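Local coordinates for putative iron-regulated protein A (PDB 4ECG) that is an imelysin-like protein of the peptidase M75 family that binds calcium ions and is probably iron-regulated, with a putative metalloendopeptidase role, at residues Tyr48-Met51 with Leu52-Thr56; Glu173-Tyr176 with Leu177-Val180. All coordinates share one frame; numbering follows the deposited sequence.

Contact 1: Tyr48-Met51 with Leu52-Thr56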
loop_
_atom_site.group_PDB
_atom_site.type_symbol
_atom_site.label_atom_id
_atom_site.label_comp_id
_atom_site.label_asym_id
_atom_site.label_seq_id
_atom_site.Cartn_x
_atom_site.Cartn_y
_atom_site.Cartn_z
ATOM N N TYR A 48 2.269 -9.652 -5.837
ATOM C CA TYR A 48 0.862 -9.788 -6.140
ATOM C C TYR A 48 0.462 -11.253 -6.046
ATOM O O TYR A 48 -0.619 -11.570 -5.623
ATOM C CB TYR A 48 0.601 -9.239 -7.543
ATOM C CG TYR A 48 0.603 -7.720 -7.681
ATOM C CD1 TYR A 48 0.111 -6.906 -6.690
ATOM C CD2 TYR A 48 1.025 -7.110 -8.832
ATOM C CE1 TYR A 48 0.082 -5.510 -6.822
ATOM C CE2 TYR A 48 1.008 -5.705 -8.977
ATOM C CZ TYR A 48 0.506 -4.911 -7.974
ATOM O OH TYR A 48 0.470 -3.533 -8.080
ATOM N N LYS A 49 1.329 -12.160 -6.453
ATOM C CA LYS A 49 1.053 -13.596 -6.324
ATOM C C LYS A 49 0.913 -13.983 -4.855
ATOM O O LYS A 49 0.085 -14.791 -4.497
ATOM C CB LYS A 49 2.175 -14.404 -7.026
ATOM C CG LYS A 49 2.294 -15.901 -6.734
ATOM C CD LYS A 49 1.287 -16.764 -7.494
ATOM C CE LYS A 49 1.620 -18.274 -7.427
ATOM N NZ LYS A 49 2.892 -18.666 -8.139
ATOM N N ASP A 50 1.755 -13.421 -4.012
ATOM C CA ASP A 50 1.736 -13.709 -2.579
ATOM C C ASP A 50 0.434 -13.126 -2.053
ATOM O O ASP A 50 -0.228 -13.736 -1.217
ATOM C CB ASP A 50 2.950 -13.054 -1.889
ATOM C CG ASP A 50 3.005 -13.250 -0.347
ATOM O OD1 ASP A 50 2.742 -14.374 0.162
ATOM O OD2 ASP A 50 3.379 -12.258 0.361
HETATM N N MSE A 51 0.077 -11.934 -2.526
HETATM C CA MSE A 51 -1.224 -11.354 -2.174
HETATM C C MSE A 51 -2.405 -12.304 -2.573
HETATM O O MSE A 51 -3.298 -12.531 -1.762
HETATM C CB MSE A 51 -1.410 -9.984 -2.804
HETATM C CG MSE A 51 -2.531 -9.157 -2.118
HETATM SE SE MSE A 51 -2.770 -7.485 -3.014
HETATM C CE MSE A 51 -4.479 -7.086 -2.114
ATOM N N LEU A 52 -2.407 -12.867 -3.786
ATOM C CA LEU A 52 -3.541 -13.692 -4.196
ATOM C C LEU A 52 -3.604 -14.912 -3.277
ATOM O O LEU A 52 -4.684 -15.253 -2.786
ATOM C CB LEU A 52 -3.514 -14.091 -5.681
ATOM C CG LEU A 52 -4.644 -15.000 -6.202
ATOM C CD1 LEU A 52 -6.028 -14.407 -5.946
ATOM C CD2 LEU A 52 -4.456 -15.348 -7.679
ATOM N N THR A 53 -2.448 -15.519 -2.996
ATOM C CA THR A 53 -2.398 -16.719 -2.156
ATOM C C THR A 53 -2.959 -16.339 -0.783
ATOM O O THR A 53 -3.840 -17.013 -0.277
ATOM C CB THR A 53 -0.976 -17.335 -2.058
ATOM O OG1 THR A 53 -0.517 -17.750 -3.361
ATOM C CG2 THR A 53 -0.956 -18.529 -1.105
ATOM N N LYS A 54 -2.500 -15.227 -0.209
ATOM C CA LYS A 54 -2.908 -14.857 1.137
ATOM C C LYS A 54 -4.374 -14.397 1.167
ATOM O O LYS A 54 -5.057 -14.588 2.188
ATOM C CB LYS A 54 -2.011 -13.766 1.750
ATOM C CG LYS A 54 -0.500 -13.989 1.738
ATOM C CD LYS A 54 0.003 -14.663 2.979
ATOM C CE LYS A 54 1.501 -14.999 2.934
ATOM N NZ LYS A 54 2.298 -13.776 3.166
HETATM N N MSE A 55 -4.856 -13.794 0.068
HETATM C CA MSE A 55 -6.260 -13.374 -0.033
HETATM C C MSE A 55 -7.218 -14.568 -0.128
HETATM O O MSE A 55 -8.268 -14.557 0.462
HETATM C CB MSE A 55 -6.488 -12.396 -1.192
HETATM C CG MSE A 55 -7.854 -11.742 -1.191
HETATM SE SE MSE A 55 -8.128 -10.539 0.368
HETATM C CE MSE A 55 -7.289 -8.998 -0.396
ATOM N N THR A 56 -6.855 -15.574 -0.872
ATOM C CA THR A 56 -7.578 -16.829 -0.873
ATOM C C THR A 56 -7.596 -17.464 0.525
ATOM O O THR A 56 -8.638 -17.909 0.955
ATOM C CB THR A 56 -7.026 -17.779 -1.963
ATOM O OG1 THR A 56 -7.003 -17.083 -3.242
ATOM C CG2 THR A 56 -7.863 -19.161 -2.046
#

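Contact 2: Glu173-Tyr176 with Leu177-Val180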
loop_
_atom_site.group_PDB
_atom_site.type_symbol
_atom_site.label_atom_id
_atom_site.label_comp_id
_atom_site.label_asym_id
_atom_site.label_seq_id
_atom_site.Cartn_x
_atom_site.Cartn_y
_atom_site.Cartn_z
ATOM N N GLU A 173 -24.951 -8.347 8.991
ATOM C CA GLU A 173 -23.585 -7.876 9.043
ATOM C C GLU A 173 -22.645 -9.006 8.679
ATOM O O GLU A 173 -21.625 -8.754 8.084
ATOM C CB GLU A 173 -23.318 -7.382 10.435
ATOM C CG GLU A 173 -21.956 -6.782 10.670
ATOM C CD GLU A 173 -21.782 -6.322 12.102
ATOM O OE1 GLU A 173 -22.713 -6.547 12.917
ATOM O OE2 GLU A 173 -20.727 -5.706 12.395
ATOM N N LEU A 174 -23.012 -10.250 8.996
ATOM C CA LEU A 174 -22.222 -11.420 8.617
ATOM C C LEU A 174 -22.247 -11.615 7.114
ATOM O O LEU A 174 -21.211 -11.867 6.481
ATOM C CB LEU A 174 -22.736 -12.695 9.302
ATOM C CG LEU A 174 -22.325 -12.772 10.791
ATOM C CD1 LEU A 174 -23.213 -13.771 11.505
ATOM C CD2 LEU A 174 -20.842 -13.112 10.997
ATOM N N GLU A 175 -23.423 -11.520 6.526
ATOM C CA GLU A 175 -23.492 -11.620 5.088
ATOM C C GLU A 175 -22.696 -10.447 4.420
ATOM O O GLU A 175 -22.030 -10.609 3.379
ATOM C CB GLU A 175 -24.953 -11.676 4.645
ATOM C CG GLU A 175 -25.092 -11.916 3.157
ATOM C CD GLU A 175 -24.531 -13.274 2.657
ATOM O OE1 GLU A 175 -24.480 -14.261 3.485
ATOM O OE2 GLU A 175 -24.165 -13.337 1.422
ATOM N N TYR A 176 -22.729 -9.273 5.057
ATOM C CA TYR A 176 -22.022 -8.107 4.551
ATOM C C TYR A 176 -20.527 -8.446 4.506
ATOM O O TYR A 176 -19.905 -8.358 3.473
ATOM C CB TYR A 176 -22.381 -6.917 5.464
ATOM C CG TYR A 176 -22.068 -5.517 4.945
ATOM C CD1 TYR A 176 -20.997 -5.256 4.066
ATOM C CD2 TYR A 176 -22.815 -4.437 5.372
ATOM C CE1 TYR A 176 -20.676 -3.969 3.667
ATOM C CE2 TYR A 176 -22.506 -3.165 4.943
ATOM C CZ TYR A 176 -21.458 -2.938 4.082
ATOM O OH TYR A 176 -21.235 -1.648 3.651
ATOM N N LEU A 177 -19.990 -8.926 5.630
ATOM C CA LEU A 177 -18.605 -9.368 5.774
ATOM C C LEU A 177 -18.205 -10.381 4.690
ATOM O O LEU A 177 -17.094 -10.306 4.147
ATOM C CB LEU A 177 -18.362 -9.959 7.167
ATOM C CG LEU A 177 -16.960 -10.554 7.483
ATOM C CD1 LEU A 177 -15.857 -9.487 7.267
ATOM C CD2 LEU A 177 -16.865 -11.224 8.888
ATOM N N LYS A 178 -19.078 -11.323 4.390
ATOM C CA LYS A 178 -18.828 -12.312 3.337
ATOM C C LYS A 178 -18.735 -11.615 1.979
ATOM O O LYS A 178 -17.810 -11.883 1.209
ATOM C CB LYS A 178 -19.953 -13.332 3.288
ATOM C CG LYS A 178 -19.723 -14.554 2.400
ATOM C CD LYS A 178 -21.003 -15.329 2.093
ATOM C CE LYS A 178 -21.229 -16.582 2.944
ATOM N NZ LYS A 178 -22.636 -17.138 2.755
ATOM N N LEU A 179 -19.657 -10.690 1.699
ATOM C CA LEU A 179 -19.681 -10.038 0.386
ATOM C C LEU A 179 -18.459 -9.140 0.154
ATOM O O LEU A 179 -17.872 -9.150 -0.920
ATOM C CB LEU A 179 -20.986 -9.266 0.175
ATOM C CG LEU A 179 -22.197 -10.173 0.002
ATOM C CD1 LEU A 179 -23.442 -9.345 0.234
ATOM C CD2 LEU A 179 -22.172 -10.807 -1.393
ATOM N N VAL A 180 -18.085 -8.405 1.202
ATOM C CA VAL A 180 -16.928 -7.616 1.183
ATOM C C VAL A 180 -15.661 -8.449 0.906
ATOM O O VAL A 180 -14.842 -8.077 0.061
ATOM C CB VAL A 180 -16.860 -6.824 2.483
ATOM C CG1 VAL A 180 -15.457 -6.332 2.714
ATOM C CG2 VAL A 180 -17.957 -5.712 2.482
#

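Contact 1: Tyr48-Met51 with Leu52-Thr56
Two successive turns of the long helix 29-68, part of the helical imelysin fold, are tied together by i to i+4 contacts, among them Asp50 with Lys54 and Met51 with Met55. The charged pair is a salt bridge, with NZ of Lys54 3.1 Å from OD1 of Asp50. Both hydrogen bonds that NZ makes to this carboxylate are weak, the one to OD2 of Asp50 being the longer at 3.4 Å. The first torsion of the lysine (chi1 -52°) sets CG of Lys54 beside its own backbone N and 3.0 Å from the carbonyl O of Asp50; bends at chi2 (-92°) and chi4 then carry CE and NZ to the carboxylate. OD2 of Asp50 has a second, stronger mate in Arg303, so the carboxylate is paired with two cations, which would be expected to favour its ionised form.

On the buried side, the selenomethionines Met51 and Met55 run side by side and point the same way. Met51 is extended beyond CG, whereas Met55 folds at chi2 and chi3; their CE methyls come within 3.8 Å of each other. Both side chains also touch Thr188 of helix 171-196, while Trp88 and Val84 of helix 71-89 pack on Met51 and Met55 respectively, so this face is wedged between two neighbouring helices.

The backbone bonds are regular, Met55 N to Met51 O being 2.7 Å. At the exposed Thr53, the side chain joins in: OG1 stands beside its own backbone N (chi1 -62°) and turns back to the carbonyl of Lys49. That oxygen therefore accepts two bonds from opposite faces of its carbonyl plane, from Thr53 N at 3.0 Å and from Thr53 OG1 at 3.2 Å.

Contact 2: Glu173-Tyr176 with Leu177-Val180
Apolar contact between Tyr176 and Val180 lies on the buried side of this helical turn. CG2 of Val180 meets the ring at its edge, in the ring plane, 3.4 Å from CE1 of Tyr176. Holding CG anti to the backbone N (chi1 -164°) sends the ring outward from the helix, among Ile118, Ile121 and Ile122 of helix 115-124 and Thr150 and Met154 of helix 147-155. Its hydroxyl is hydrogen-bonded to the carbonyl O of Leu145, which fixes the far end of the ring.

The backbone bonds are those of an alpha-helix, here the first turns of helix 171-196 in the helical imelysin fold. Val180 N donates to Tyr176 O at 2.9 Å.

Electrostatic contact belongs to the more open side. Glu175 and Lys178, three residues apart, form a loose salt bridge, with a weak hydrogen bond from Lys178 NZ to Glu175 OE1 at 3.5 Å. A bend at chi2 (63°) turns the carboxylate of Glu175 toward the following turn, where OE2 also comes 4.0 Å from CG of Leu179. Were Glu175 an alanine, Lys178 NZ would probably lose this carboxylate and the side of Leu179 next to OE2 would be less covered. CD of Lys178 passes the same carboxylate obliquely, 3.8 Å from OE2 of Glu175.

Contacts 1 and 2 sit on two different helices, 29-68 and 171-196, with centres 20 Å apart and nearest atoms about 7 Å apart, so they do not touch. The helices themselves do meet: Leu52 and Thr56 pack on Gln189 and Leu185, beyond contact 2, while Leu174 and Lys178 reach Phe65 and Asp63, beyond contact 1. A bound calcium ion is about 10 Å from the side chain of Met51 in contact 1. The Met51 side chain is about 8 Å from the side chain of the calcium ligand Asp109, and in contact 2 the side chain of Val180 is about 10 Å from that of Asp109.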